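Local coordinates for protein Ceg4 (Legionella pneumophila subsp. pneumophila, PDB 6AOK) that acts, through its HAD-like N-terminal domain, as a magnesium-binding phosphotyrosine phosphatase effector that attenuates eukaryotic MAPK pathway activation, at residues T17-G21 against Y118-F123; V108-N114 against L136-G142; R158-I164 against V179-Y184. All blocks are in the same frame, centred on the assembly; numbering follows the deposited sequence. Where two conformers were deposited one is given.

How the contacts relate
All three contacts build on one parallel sheet of the HAD-like domain, ordered 136-139, 106-111, 13-17, 161-165, 189-192. Contact 1, at the end of the central strand 13-17, holds two of the three protein residues that bind magnesium, Asp18 and Asp20. Contact 2 pairs the next two strands outward on one side, its centre about 9 Å from that of contact 1; the two touch where Asn114 ND2 meets Asp20 OD2 and Thr17 N meets Asn109 O, both at 2.9 Å. Contact 3, on the other side of strand 13-17, packs strand 161-165 on helix 169-180, about 22 Å and 17 Å from contacts 1 and 2 (centres); its Ile164 side chain is about 11 Å from the magnesium, away from the metal site.

Contact 1: T17-G21 against Y118-F123; sequences TDFDG and YIKAVF. With MG (magnesium ion), chain B.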
ATOM      1  N   THR A  17      -2.249   3.727   3.991  1.00 10.26           N
ATOM      2  CA  THR A  17      -1.758   2.443   4.467  1.00 10.17           C
ATOM      3  C   THR A  17      -0.243   2.392   4.295  1.00 10.05           C
ATOM      4  O   THR A  17       0.305   2.839   3.279  1.00 12.00           O
ATOM      5  CB  THR A  17      -2.425   1.268   3.723  1.00 14.78           C
ATOM      6  OG1 THR A  17      -1.920   0.044   4.238  1.00 14.53           O
ATOM      7  CG2 THR A  17      -2.113   1.325   2.251  1.00 13.18           C
ATOM      8  N   ASP A  18       0.428   1.884   5.309  1.00  9.59           N
ATOM      9  CA  ASP A  18       1.819   1.474   5.192  1.00 11.72           C
ATOM     10  C   ASP A  18       1.951   0.332   4.167  1.00 11.82           C
ATOM     11  O   ASP A  18       0.966  -0.314   3.790  1.00 10.49           O
ATOM     12  CB  ASP A  18       2.313   1.035   6.590  1.00 12.82           C
ATOM     13  CG  ASP A  18       3.775   0.621   6.590  1.00 14.26           C
ATOM     14  OD1 ASP A  18       4.623   1.349   5.994  1.00 12.99           O
ATOM     15  OD2 ASP A  18       4.066  -0.427   7.205  1.00 16.41           O
ATOM     16  N   PHE A  19       3.182   0.104   3.689  1.00  9.95           N
ATOM     17  CA  PHE A  19       3.412  -1.036   2.803  1.00 11.17           C
ATOM     18  C   PHE A  19       4.085  -2.192   3.545  1.00 10.40           C
ATOM     19  O   PHE A  19       3.426  -3.207   3.825  1.00 12.48           O
ATOM     20  CB  PHE A  19       4.212  -0.606   1.540  1.00  8.87           C
ATOM     21  CG  PHE A  19       4.416  -1.732   0.559  1.00 12.18           C
ATOM     22  CD1 PHE A  19       3.362  -2.165  -0.249  1.00 12.21           C
ATOM     23  CD2 PHE A  19       5.663  -2.353   0.437  1.00 11.96           C
ATOM     24  CE1 PHE A  19       3.529  -3.206  -1.142  1.00 12.85           C
ATOM     25  CE2 PHE A  19       5.829  -3.412  -0.464  1.00 11.19           C
ATOM     26  CZ  PHE A  19       4.767  -3.825  -1.252  1.00 10.88           C
ATOM     27  N   ASP A  20       5.374  -2.068   3.894  1.00  9.54           N
ATOM     28  CA  ASP A  20       6.130  -3.203   4.440  1.00 12.26           C
ATOM     29  C   ASP A  20       5.633  -3.551   5.829  1.00 13.44           C
ATOM     30  O   ASP A  20       5.705  -2.700   6.737  1.00 13.71           O
ATOM     31  CB  ASP A  20       7.618  -2.870   4.534  1.00 11.64           C
ATOM     32  CG  ASP A  20       8.242  -2.583   3.201  1.00 14.71           C
ATOM     33  OD1 ASP A  20       8.302  -3.492   2.317  1.00 13.69           O
ATOM     34  OD2 ASP A  20       8.652  -1.416   3.020  1.00 16.22           O
ATOM     35  N   GLY A  21       5.205  -4.811   6.019  1.00 10.86           N
ATOM     36  CA  GLY A  21       4.727  -5.255   7.301  1.00 11.84           C
ATOM     37  C   GLY A  21       3.267  -4.930   7.553  1.00 13.50           C
ATOM     38  O   GLY A  21       2.721  -5.342   8.572  1.00 14.30           O
ATOM     39  N   TYR A 118       9.587  -0.199  -6.162  1.00 12.31           N
ATOM     40  CA  TYR A 118       9.538  -1.524  -5.558  1.00 10.97           C
ATOM     41  C   TYR A 118       8.102  -1.949  -5.327  1.00 11.92           C
ATOM     42  O   TYR A 118       7.712  -3.092  -5.623  1.00 12.16           O
ATOM     43  CB  TYR A 118      10.279  -1.502  -4.219  1.00 13.83           C
ATOM     44  CG  TYR A 118      10.182  -2.855  -3.560  1.00 14.78           C
ATOM     45  CD1 TYR A 118       9.416  -3.051  -2.410  1.00 10.80           C
ATOM     46  CD2 TYR A 118      10.857  -3.948  -4.118  1.00 12.33           C
ATOM     47  CE1 TYR A 118       9.336  -4.356  -1.805  1.00 13.64           C
ATOM     48  CE2 TYR A 118      10.789  -5.219  -3.531  1.00 12.78           C
ATOM     49  CZ  TYR A 118      10.026  -5.410  -2.386  1.00 14.83           C
ATOM     50  OH  TYR A 118       9.999  -6.633  -1.753  1.00 13.05           O
ATOM     51  N   ILE A 119       7.305  -1.036  -4.771  1.00  9.38           N
ATOM     52  CA  ILE A 119       5.901  -1.314  -4.504  1.00 11.99           C
ATOM     53  C   ILE A 119       5.179  -1.674  -5.799  1.00 13.19           C
ATOM     54  O   ILE A 119       4.460  -2.671  -5.853  1.00 10.27           O
ATOM     55  CB  ILE A 119       5.252  -0.105  -3.784  1.00 11.82           C
ATOM     56  CG1 ILE A 119       5.849   0.038  -2.368  1.00 12.78           C
ATOM     57  CG2 ILE A 119       3.751  -0.249  -3.787  1.00  9.53           C
ATOM     58  CD1 ILE A 119       5.531   1.426  -1.730  1.00 11.86           C
ATOM     59  N   LYS A 120       5.416  -0.910  -6.878  1.00  9.46           N
ATOM     60  CA  LYS A 120       4.760  -1.211  -8.146  1.00 13.06           C
ATOM     61  C   LYS A 120       5.200  -2.564  -8.701  1.00 14.61           C
ATOM     62  O   LYS A 120       4.402  -3.267  -9.348  1.00 13.53           O
ATOM     63  CB  LYS A 120       5.050  -0.110  -9.152  1.00 13.72           C
ATOM     64  CG  LYS A 120       4.375   1.205  -8.817  1.00 15.10           C
ATOM     65  CD  LYS A 120       4.684   2.107 -10.020  1.00 21.07           C
ATOM     66  CE  LYS A 120       4.479   3.483  -9.714  1.00 27.60           C
ATOM     67  NZ  LYS A 120       4.938   4.267 -10.949  1.00 32.28           N
ATOM     68  N   ALA A 121       6.469  -2.932  -8.497  1.00 10.93           N
ATOM     69  CA  ALA A 121       6.907  -4.257  -8.951  1.00 13.51           C
ATOM     70  C   ALA A 121       6.210  -5.365  -8.171  1.00 12.78           C
ATOM     71  O   ALA A 121       5.903  -6.412  -8.744  1.00 12.79           O
ATOM     72  CB  ALA A 121       8.420  -4.417  -8.834  1.00 12.37           C
ATOM     73  N   VAL A 122       5.979  -5.181  -6.859  1.00 11.19           N
ATOM     74  CA  VAL A 122       5.274  -6.207  -6.091  1.00 13.00           C
ATOM     75  C   VAL A 122       3.841  -6.370  -6.591  1.00 14.03           C
ATOM     76  O   VAL A 122       3.352  -7.496  -6.777  1.00 14.37           O
ATOM     77  CB  VAL A 122       5.284  -5.889  -4.579  1.00 10.99           C
ATOM     78  CG1 VAL A 122       4.326  -6.901  -3.842  1.00 10.43           C
ATOM     79  CG2 VAL A 122       6.744  -6.005  -4.036  1.00 11.27           C
ATOM     80  N   PHE A 123       3.111  -5.250  -6.716  1.00 11.25           N
ATOM     81  CA  PHE A 123       1.745  -5.315  -7.250  1.00 10.28           C
ATOM     82  C   PHE A 123       1.732  -5.947  -8.625  1.00 11.14           C
ATOM     83  O   PHE A 123       0.880  -6.780  -8.930  1.00 13.37           O
ATOM     84  CB  PHE A 123       1.140  -3.894  -7.330  1.00  9.92           C
ATOM     85  CG  PHE A 123       0.500  -3.429  -6.038  1.00 13.40           C
ATOM     86  CD1 PHE A 123       1.263  -2.791  -5.046  1.00 13.72           C
ATOM     87  CD2 PHE A 123      -0.857  -3.605  -5.839  1.00 12.72           C
ATOM     88  CE1 PHE A 123       0.700  -2.364  -3.878  1.00 15.21           C
ATOM     89  CE2 PHE A 123      -1.461  -3.206  -4.619  1.00 16.58           C
ATOM     90  CZ  PHE A 123      -0.697  -2.577  -3.646  1.00 16.60           C
TER
HETATM   91 MG    MG B 301       5.685  -1.168   8.072  1.00 12.68          MG
HETATM   92  O   HOH W   1       7.102  -0.126   7.027  1.00 12.78           O
HETATM   93  O   HOH W   2       5.674   0.550   9.287  1.00 13.56           O
HETATM   94  O   HOH W   3       7.176  -2.148   9.204  1.00 14.13           O
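The loop 17-21 carries the DxD signature of HAD phosphatases, placed where strand 13-17 ends, and the side chain of Phe19 packs on helix 116-125. Asp18 OD2 and the backbone Asp20 O each bind MG at 2.0 Å; three waters and Asp167 complete six ligands. Phe19, between the two aspartates, points its CA-to-CB bond toward the helix, some 130° from that of Asp18, and makes nearly all of the loop's share of the contact. Its ring lies over Ile119, whose CG1 sits 3.7 Å from the ring centroid, close to the ring normal, in a CH-pi contact. At the ring edge, Phe19 CZ reaches Val122 CB at 3.9 Å and Phe19 CE2 reaches Tyr118 CE1 at 3.9 Å, while Phe19 CE1 lies 4.0 Å from Phe123 CE1. A large flat apolar side chain suits this buried hollow. Gly21, at phi 84°, has a backbone that calls for glycine, and a CB there would also crowd the metal. Asp20 turns its carboxylate to Asn114, and Asp18 OD1 is paired with Lys144. The chemistry is thus divided: oxygens of Asp18 and Asp20 hold the cation, while the hydrophobic grip on Phe19 joins the intervening residue to the core, consistent with a firmly positioned metal-binding loop.

Contact 2: V108-N114 against L136-G142; sequences VNIVTKN and LTILESG
This parallel pair of the Rossmann-like HAD sheet, strands 108-111 and 136-139, is joined by a crossover through helix 116-125; the axes are 4.6 Å apart and cross at -23°, with 108-111 and 137-139 extended (phi near -110°, psi near 120°). Asn109 pairs with Thr137, Ile110 with Ile138, Val111 with Leu139. Val108 O accepts from Thr137 N at 3.0 Å; Val108 CG1 touches Leu136 CD2 at 3.8 Å. Asn109 (m), on the face of Val111, Thr137 and Leu139, accepts at OD1 from Arg151 NE. Ile110 N donates to Thr137 O and Ile110 O accepts from Leu139 N, both at 2.8 Å; on the opposite face Ile110 CD1 (chi1 m, chi2 t) meets Leu136 CD2 at 3.7 Å. Beta-branched residues favour such extended backbone. Val111 CG2 lies 4.1 Å from Leu139 CD1. Thr112 N bonds Leu139 O and Thr112 OG1 accepts from Asn114 N, both at 2.9 Å, the latter an ST turn just after the strand; water links Thr112 O to Gly142 N, where phi 104° demands glycine. Lys113 reaches Asp171; Asn114 bonds Asp20 of the metal loop. Strand 136-139 is one sheet edge; helix 116-125 covers the Ile110 face, helix 144-153 the Val111 face, and strand 13-17 lies beyond strand 106-111.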
ATOM      1  N   VAL A 108      -6.579   5.404  -2.630  1.00 12.86           N
ATOM      2  CA  VAL A 108      -5.605   4.542  -1.973  1.00 14.63           C
ATOM      3  C   VAL A 108      -4.260   5.252  -1.956  1.00 14.52           C
ATOM      4  O   VAL A 108      -3.640   5.447  -3.010  1.00 16.09           O
ATOM      5  CB  VAL A 108      -5.479   3.194  -2.675  1.00 14.39           C
ATOM      6  CG1 VAL A 108      -4.599   2.311  -1.864  1.00 14.44           C
ATOM      7  CG2 VAL A 108      -6.853   2.583  -2.775  1.00 19.49           C
ATOM      8  N   ASN A 109      -3.807   5.627  -0.760  1.00 11.86           N
ATOM      9  CA  ASN A 109      -2.500   6.237  -0.558  1.00 12.51           C
ATOM     10  C   ASN A 109      -1.656   5.246   0.215  1.00 11.75           C
ATOM     11  O   ASN A 109      -1.994   4.896   1.346  1.00 13.48           O
ATOM     12  CB  ASN A 109      -2.582   7.526   0.246  1.00 12.20           C
ATOM     13  CG  ASN A 109      -3.522   8.550  -0.382  1.00 14.11           C
ATOM     14  OD1 ASN A 109      -3.158   9.215  -1.377  1.00 12.78           O
ATOM     15  ND2 ASN A 109      -4.735   8.695   0.182  1.00 14.69           N
ATOM     16  N   ILE A 110      -0.519   4.896  -0.338  1.00  8.75           N
ATOM     17  CA  ILE A 110       0.476   4.122   0.387  1.00  9.79           C
ATOM     18  C   ILE A 110       1.550   5.089   0.878  1.00 11.75           C
ATOM     19  O   ILE A 110       2.113   5.855   0.094  1.00 12.85           O
ATOM     20  CB  ILE A 110       1.082   3.038  -0.506  1.00 13.50           C
ATOM     21  CG1 ILE A 110      -0.020   2.069  -0.964  1.00 12.98           C
ATOM     22  CG2 ILE A 110       2.226   2.303   0.294  1.00 11.14           C
ATOM     23  CD1 ILE A 110       0.498   0.993  -1.970  1.00 17.30           C
ATOM     24  N   VAL A 111       1.808   5.089   2.173  1.00  9.64           N
ATOM     25  CA  VAL A 111       2.737   6.036   2.775  1.00 10.09           C
ATOM     26  C   VAL A 111       3.874   5.218   3.361  1.00  9.23           C
ATOM     27  O   VAL A 111       3.645   4.365   4.222  1.00 10.34           O
ATOM     28  CB  VAL A 111       2.045   6.866   3.867  1.00 11.02           C
ATOM     29  CG1 VAL A 111       2.932   7.998   4.334  1.00 10.38           C
ATOM     30  CG2 VAL A 111       0.598   7.392   3.372  1.00 11.62           C
ATOM     31  N   THR A 112       5.092   5.476   2.909  1.00 10.08           N
ATOM     32  CA  THR A 112       6.091   4.444   3.075  1.00 10.35           C
ATOM     33  C   THR A 112       7.487   5.056   3.185  1.00  9.71           C
ATOM     34  O   THR A 112       7.739   6.154   2.692  1.00 12.21           O
ATOM     35  CB  THR A 112       5.991   3.494   1.853  1.00  8.56           C
ATOM     36  OG1 THR A 112       6.824   2.395   2.076  1.00 10.43           O
ATOM     37  CG2 THR A 112       6.417   4.194   0.545  1.00 10.61           C
ATOM     38  N   LYS A 113       8.401   4.334   3.778  1.00  9.86           N
ATOM     39  CA  LYS A 113       9.816   4.674   3.638  1.00 10.42           C
ATOM     40  C   LYS A 113      10.497   3.775   2.610  1.00 12.65           C
ATOM     41  O   LYS A 113      11.738   3.845   2.446  1.00 12.72           O
ATOM     42  CB  LYS A 113      10.552   4.576   4.978  1.00 11.49           C
ATOM     43  CG  LYS A 113      10.039   5.559   6.038  1.00 13.62           C
ATOM     44  CD  LYS A 113      10.467   5.164   7.466  1.00 16.82           C
ATOM     45  CE  LYS A 113       9.450   5.877   8.391  1.00 17.81           C
ATOM     46  NZ  LYS A 113       9.668   5.628   9.812  1.00 20.54           N
ATOM     47  N   ASN A 114       9.719   2.902   1.962  1.00 10.04           N
ATOM     48  CA  ASN A 114      10.174   2.152   0.788  1.00 11.17           C
ATOM     49  C   ASN A 114      10.046   3.046  -0.447  1.00 12.01           C
ATOM     50  O   ASN A 114       9.987   4.285  -0.334  1.00 12.53           O
ATOM     51  CB  ASN A 114       9.374   0.855   0.629  1.00 12.30           C
ATOM     52  CG  ASN A 114      10.152  -0.262  -0.058  1.00 13.69           C
ATOM     53  OD1 ASN A 114      10.762  -0.048  -1.119  1.00 12.23           O
ATOM     54  ND2 ASN A 114      10.112  -1.490   0.527  1.00 11.03           N
ATOM     55  N   LEU A 136      -2.886   3.916  -7.466  1.00 11.49           N
ATOM     56  CA  LEU A 136      -2.171   4.092  -6.229  1.00 12.30           C
ATOM     57  C   LEU A 136      -1.529   5.470  -6.196  1.00 15.13           C
ATOM     58  O   LEU A 136      -0.978   5.922  -7.200  1.00 14.35           O
ATOM     59  CB  LEU A 136      -1.055   3.061  -6.126  1.00 11.25           C
ATOM     60  CG  LEU A 136      -1.487   1.630  -5.963  1.00 12.69           C
ATOM     61  CD1 LEU A 136      -0.209   0.827  -6.072  1.00 12.95           C
ATOM     62  CD2 LEU A 136      -2.071   1.446  -4.576  1.00 14.94           C
ATOM     63  N   THR A 137      -1.571   6.120  -5.028  1.00  9.77           N
ATOM     64  CA  THR A 137      -0.773   7.320  -4.745  1.00 11.99           C
ATOM     65  C   THR A 137       0.275   6.850  -3.748  1.00 12.22           C
ATOM     66  O   THR A 137      -0.065   6.376  -2.670  1.00 15.07           O
ATOM     67  CB  THR A 137      -1.630   8.449  -4.158  1.00 14.37           C
ATOM     68  OG1 THR A 137      -2.561   8.903  -5.143  1.00 15.66           O
ATOM     69  CG2 THR A 137      -0.784   9.677  -3.675  1.00 13.72           C
ATOM     70  N   ILE A 138       1.535   6.943  -4.111  1.00 10.21           N
ATOM     71  CA  ILE A 138       2.602   6.429  -3.267  1.00 10.88           C
ATOM     72  C   ILE A 138       3.341   7.640  -2.748  1.00 12.25           C
ATOM     73  O   ILE A 138       3.890   8.422  -3.545  1.00 11.76           O
ATOM     74  CB  ILE A 138       3.529   5.478  -4.040  1.00 11.21           C
ATOM     75  CG1 ILE A 138       2.693   4.316  -4.588  1.00 14.41           C
ATOM     76  CG2 ILE A 138       4.683   4.921  -3.095  1.00  9.55           C
ATOM     77  CD1 ILE A 138       3.490   3.343  -5.426  1.00 17.01           C
ATOM     78  N   LEU A 139       3.335   7.804  -1.415  1.00 12.07           N
ATOM     79  CA  LEU A 139       3.939   8.956  -0.732  1.00 11.62           C
ATOM     80  C   LEU A 139       5.171   8.434  -0.012  1.00 13.76           C
ATOM     81  O   LEU A 139       5.036   7.640   0.918  1.00 11.47           O
ATOM     82  CB  LEU A 139       2.930   9.559   0.239  1.00  9.01           C
ATOM     83  CG  LEU A 139       1.643   9.991  -0.506  1.00 12.81           C
ATOM     84  CD1 LEU A 139       0.562  10.295   0.472  1.00 17.35           C
ATOM     85  CD2 LEU A 139       1.870  11.195  -1.504  1.00 15.23           C
ATOM     86  N   GLU A 140       6.370   8.852  -0.441  1.00 11.55           N
ATOM     87  CA  GLU A 140       7.562   8.165   0.084  1.00 14.11           C
ATOM     88  C   GLU A 140       8.597   9.161   0.592  1.00 12.87           C
ATOM     89  O   GLU A 140       9.796   8.891   0.556  1.00 17.04           O
ATOM     90  CB  GLU A 140       8.179   7.220  -0.958  1.00 16.74           C
ATOM     91  CG  GLU A 140       8.627   7.876  -2.252  1.00 22.34           C
ATOM     92  CD  GLU A 140       9.560   6.979  -3.120  1.00 25.78           C
ATOM     93  OE1 GLU A 140       9.122   6.512  -4.187  1.00 24.41           O
ATOM     94  OE2 GLU A 140      10.755   6.788  -2.752  1.00 28.10           O
ATOM     95  N   SER A 141       8.152  10.273   1.150  1.00 10.08           N
ATOM     96  CA  SER A 141       9.121  11.239   1.652  1.00 16.64           C
ATOM     97  C   SER A 141       9.850  10.716   2.889  1.00 18.76           C
ATOM     98  O   SER A 141      10.976  11.135   3.172  1.00 21.14           O
ATOM     99  CB  SER A 141       8.410  12.544   1.968  1.00 17.04           C
ATOM    100  OG  SER A 141       7.801  12.464   3.245  1.00 18.96           O
ATOM    101  N   GLY A 142       9.203   9.846   3.668  1.00 16.19           N
ATOM    102  CA  GLY A 142       9.800   9.275   4.846  1.00 13.91           C
ATOM    103  C   GLY A 142       9.285   9.897   6.112  1.00 14.28           C
ATOM    104  O   GLY A 142       9.560   9.387   7.196  1.00 15.14           O
TER
HETATM  105  O   HOH W   4       6.628   8.648   3.744  1.00 13.27           O

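Contact 3: R158-I164 against V179-Y184; sequences RANRVYI and VKGKGY
Segment 158-164 enters as loop and becomes the extended strand 161-164, whose side chains alternate: Val162 and Ile164 point toward the other segment, Arg161 and Tyr163 away. Segment 179-184 starts in the last turn of a helix and leaves it through a type I turn, Lys180 to Gly183, with Gly183 N bonded to Lys180 O at 3.1 Å; Gly183 then takes phi 91°, psi 0°, which calls for glycine, and Tyr184 is extended. The closest CA pair is Val162 and Val179, 8.0 Å apart. Tyr184, chi1 m and chi2 -82°, is sandwiched. Over one face Val162 CG2 sits 3.6 Å from the ring centroid as a CH-pi contact. On the opposite face the guanidinium of Arg158 (chi1 163°, t; chi2 148°; chi3 -66°, m) stacks flat, centres 4.0 Å apart and planes at 11°, a cation-pi pair. Arg158 NH2 also donates to Lys182 O at 2.6 Å, fixing the cation in place, and Ala159 N donates to Tyr184 OH at 2.9 Å, so tyrosine supplies both a broad ring and a polar end. In the helix, Val179 CG2 packs against Val162 CG1 at 4.0 Å and Ile164 CD1 at 3.8 Å. This joins the first strand and the helix of a beta-alpha-beta unit: strand 161-165 lies between strands 13-17 and 189-192, and helix 144-153 flanks Val179 and Tyr184.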
ATOM      1  N   ARG A 158     -13.988  15.413   0.673  1.00 39.26           N
ATOM      2  CA  ARG A 158     -13.934  14.939   2.053  1.00 38.47           C
ATOM      3  C   ARG A 158     -14.443  13.504   2.167  1.00 33.53           C
ATOM      4  O   ARG A 158     -15.431  13.116   1.535  1.00 35.37           O
ATOM      5  CB  ARG A 158     -14.768  15.880   2.929  1.00 44.55           C
ATOM      6  CG  ARG A 158     -15.165  15.356   4.281  1.00 47.57           C
ATOM      7  CD  ARG A 158     -15.225  16.516   5.257  1.00 52.77           C
ATOM      8  NE  ARG A 158     -13.896  17.067   5.457  1.00 54.21           N
ATOM      9  CZ  ARG A 158     -13.170  16.868   6.550  1.00 55.54           C
ATOM     10  NH1 ARG A 158     -13.668  16.166   7.559  1.00 56.69           N
ATOM     11  NH2 ARG A 158     -11.956  17.390   6.645  1.00 55.16           N
ATOM     12  N   ALA A 159     -13.753  12.715   2.971  1.00 26.47           N
ATOM     13  CA  ALA A 159     -14.096  11.309   3.120  1.00 25.33           C
ATOM     14  C   ALA A 159     -15.253  11.139   4.105  1.00 26.08           C
ATOM     15  O   ALA A 159     -15.397  11.906   5.067  1.00 27.36           O
ATOM     16  CB  ALA A 159     -12.880  10.516   3.636  1.00 20.13           C
ATOM     17  N   ASN A 160     -16.094  10.148   3.842  1.00 24.09           N
ATOM     18  CA  ASN A 160     -16.956   9.626   4.893  1.00 26.11           C
ATOM     19  C   ASN A 160     -16.178   8.693   5.821  1.00 24.84           C
ATOM     20  O   ASN A 160     -16.502   8.575   7.006  1.00 23.76           O
ATOM     21  CB  ASN A 160     -18.166   8.901   4.271  1.00 31.00           C
ATOM     22  CG  ASN A 160     -18.995   9.812   3.379  1.00 37.17           C
ATOM     23  OD1 ASN A 160     -18.708   9.997   2.188  1.00 37.21           O
ATOM     24  ND2 ASN A 160     -20.017  10.412   3.962  1.00 43.13           N
ATOM     25  N   ARG A 161     -15.105   8.096   5.331  1.00 21.98           N
ATOM     26  CA  ARG A 161     -14.303   7.185   6.130  0.53 21.84           C
ATOM     27  C   ARG A 161     -12.845   7.318   5.732  1.00 19.20           C
ATOM     28  O   ARG A 161     -12.537   7.364   4.538  1.00 17.16           O
ATOM     29  CB  ARG A 161     -14.772   5.747   5.923  0.53 24.62           C
ATOM     30  CG  ARG A 161     -14.204   4.774   6.917  0.53 26.42           C
ATOM     31  CD  ARG A 161     -15.310   3.853   7.455  0.53 29.74           C
ATOM     32  NE  ARG A 161     -16.628   4.472   7.583  0.53 33.21           N
ATOM     33  CZ  ARG A 161     -16.924   5.447   8.432  0.53 34.14           C
ATOM     34  NH1 ARG A 161     -15.970   5.954   9.197  0.53 32.78           N
ATOM     35  NH2 ARG A 161     -18.157   5.934   8.492  0.53 35.22           N
ATOM     36  N   VAL A 162     -11.958   7.373   6.724  1.00 15.32           N
ATOM     37  CA  VAL A 162     -10.518   7.384   6.483  1.00 13.85           C
ATOM     38  C   VAL A 162      -9.947   6.173   7.181  1.00 16.36           C
ATOM     39  O   VAL A 162     -10.123   6.033   8.397  1.00 18.84           O
ATOM     40  CB  VAL A 162      -9.847   8.673   7.005  1.00 13.53           C
ATOM     41  CG1 VAL A 162      -8.325   8.625   6.732  1.00 13.12           C
ATOM     42  CG2 VAL A 162     -10.557   9.963   6.414  1.00 14.80           C
ATOM     43  N   TYR A 163      -9.265   5.295   6.418  1.00 12.42           N
ATOM     44  CA  TYR A 163      -8.535   4.143   6.968  1.00 13.37           C
ATOM     45  C   TYR A 163      -7.078   4.515   7.210  1.00 14.65           C
ATOM     46  O   TYR A 163      -6.455   5.182   6.370  1.00 15.09           O
ATOM     47  CB  TYR A 163      -8.556   2.963   6.007  1.00 15.27           C
ATOM     48  CG  TYR A 163      -9.830   2.184   6.147  1.00 16.95           C
ATOM     49  CD1 TYR A 163     -11.002   2.662   5.610  1.00 19.15           C
ATOM     50  CD2 TYR A 163      -9.858   0.987   6.819  1.00 18.64           C
ATOM     51  CE1 TYR A 163     -12.162   1.957   5.738  1.00 21.41           C
ATOM     52  CE2 TYR A 163     -11.008   0.286   6.962  1.00 20.19           C
ATOM     53  CZ  TYR A 163     -12.180   0.772   6.410  1.00 23.25           C
ATOM     54  OH  TYR A 163     -13.387   0.073   6.560  1.00 23.94           O
ATOM     55  N   ILE A 164      -6.542   4.081   8.357  1.00 14.34           N
ATOM     56  CA  ILE A 164      -5.127   4.247   8.694  1.00 13.68           C
ATOM     57  C   ILE A 164      -4.591   2.901   9.139  1.00 15.06           C
ATOM     58  O   ILE A 164      -5.096   2.335  10.110  1.00 14.18           O
ATOM     59  CB  ILE A 164      -4.903   5.273   9.804  1.00 11.78           C
ATOM     60  CG1 ILE A 164      -5.659   6.565   9.468  1.00 15.42           C
ATOM     61  CG2 ILE A 164      -3.393   5.514   9.966  1.00 10.48           C
ATOM     62  CD1 ILE A 164      -5.866   7.518  10.699  1.00 15.93           C
ATOM     63  N   VAL A 179      -4.521  13.073  10.333  1.00 12.07           N
ATOM     64  CA  VAL A 179      -5.920  12.909   9.957  1.00 17.55           C
ATOM     65  C   VAL A 179      -6.816  13.703  10.908  1.00 21.16           C
ATOM     66  O   VAL A 179      -7.758  14.361  10.473  1.00 14.93           O
ATOM     67  CB  VAL A 179      -6.280  11.411   9.930  1.00 12.05           C
ATOM     68  CG1 VAL A 179      -7.810  11.226   9.805  1.00 13.84           C
ATOM     69  CG2 VAL A 179      -5.594  10.713   8.747  1.00 11.20           C
ATOM     70  N   LYS A 180      -6.557  13.629  12.223  1.00 14.14           N
ATOM     71  CA  LYS A 180      -7.352  14.416  13.158  0.50 15.65           C
ATOM     72  C   LYS A 180      -7.108  15.907  12.961  1.00 16.46           C
ATOM     73  O   LYS A 180      -8.019  16.702  13.133  1.00 17.93           O
ATOM     74  CB  LYS A 180      -7.050  14.006  14.598  0.50 18.66           C
ATOM     75  CG  LYS A 180      -7.542  12.621  14.984  0.50 20.21           C
ATOM     76  CD  LYS A 180      -7.124  12.325  16.432  0.50 23.00           C
ATOM     77  CE  LYS A 180      -7.477  10.921  16.842  0.50 24.17           C
ATOM     78  NZ  LYS A 180      -8.948  10.705  16.933  0.50 25.74           N
ATOM     79  N   GLY A 181      -5.901  16.289  12.561  1.00 18.10           N
ATOM     80  CA  GLY A 181      -5.628  17.700  12.279  1.00 18.09           C
ATOM     81  C   GLY A 181      -6.240  18.196  10.989  1.00 20.37           C
ATOM     82  O   GLY A 181      -6.040  19.363  10.612  1.00 18.81           O
ATOM     83  N   LYS A 182      -6.944  17.317  10.272  1.00 16.72           N
ATOM     84  CA  LYS A 182      -7.725  17.733   9.114  1.00 18.87           C
ATOM     85  C   LYS A 182      -9.230  17.584   9.359  1.00 20.87           C
ATOM     86  O   LYS A 182     -10.027  17.590   8.410  1.00 22.45           O
ATOM     87  CB  LYS A 182      -7.281  16.963   7.879  1.00 16.61           C
ATOM     88  CG  LYS A 182      -5.903  17.411   7.368  1.00 16.17           C
ATOM     89  CD  LYS A 182      -5.975  18.843   6.734  1.00 19.22           C
ATOM     90  CE  LYS A 182      -4.587  19.535   6.650  1.00 20.89           C
ATOM     91  NZ  LYS A 182      -4.187  20.062   8.021  1.00 21.75           N
ATOM     92  N   GLY A 183      -9.645  17.528  10.627  1.00 19.41           N
ATOM     93  CA  GLY A 183     -11.047  17.624  10.961  1.00 21.06           C
ATOM     94  C   GLY A 183     -11.806  16.318  11.041  1.00 20.73           C
ATOM     95  O   GLY A 183     -12.984  16.338  11.336  1.00 24.28           O
ATOM     96  N   TYR A 184     -11.177  15.181  10.815  1.00 20.15           N
ATOM     97  CA  TYR A 184     -11.885  13.916  10.924  1.00 21.47           C
ATOM     98  C   TYR A 184     -11.960  13.472  12.378  1.00 27.14           C
ATOM     99  O   TYR A 184     -11.000  13.630  13.132  1.00 26.00           O
ATOM    100  CB  TYR A 184     -11.150  12.851  10.096  1.00 17.05           C
ATOM    101  CG  TYR A 184     -11.244  13.143   8.590  1.00 17.18           C
ATOM    102  CD1 TYR A 184     -12.369  12.784   7.877  1.00 18.26           C
ATOM    103  CD2 TYR A 184     -10.218  13.809   7.920  1.00 20.79           C
ATOM    104  CE1 TYR A 184     -12.475  13.052   6.537  1.00 18.75           C
ATOM    105  CE2 TYR A 184     -10.323  14.084   6.568  1.00 21.73           C
ATOM    106  CZ  TYR A 184     -11.467  13.702   5.891  1.00 21.70           C
ATOM    107  OH  TYR A 184     -11.620  13.982   4.553  1.00 23.28           O
TER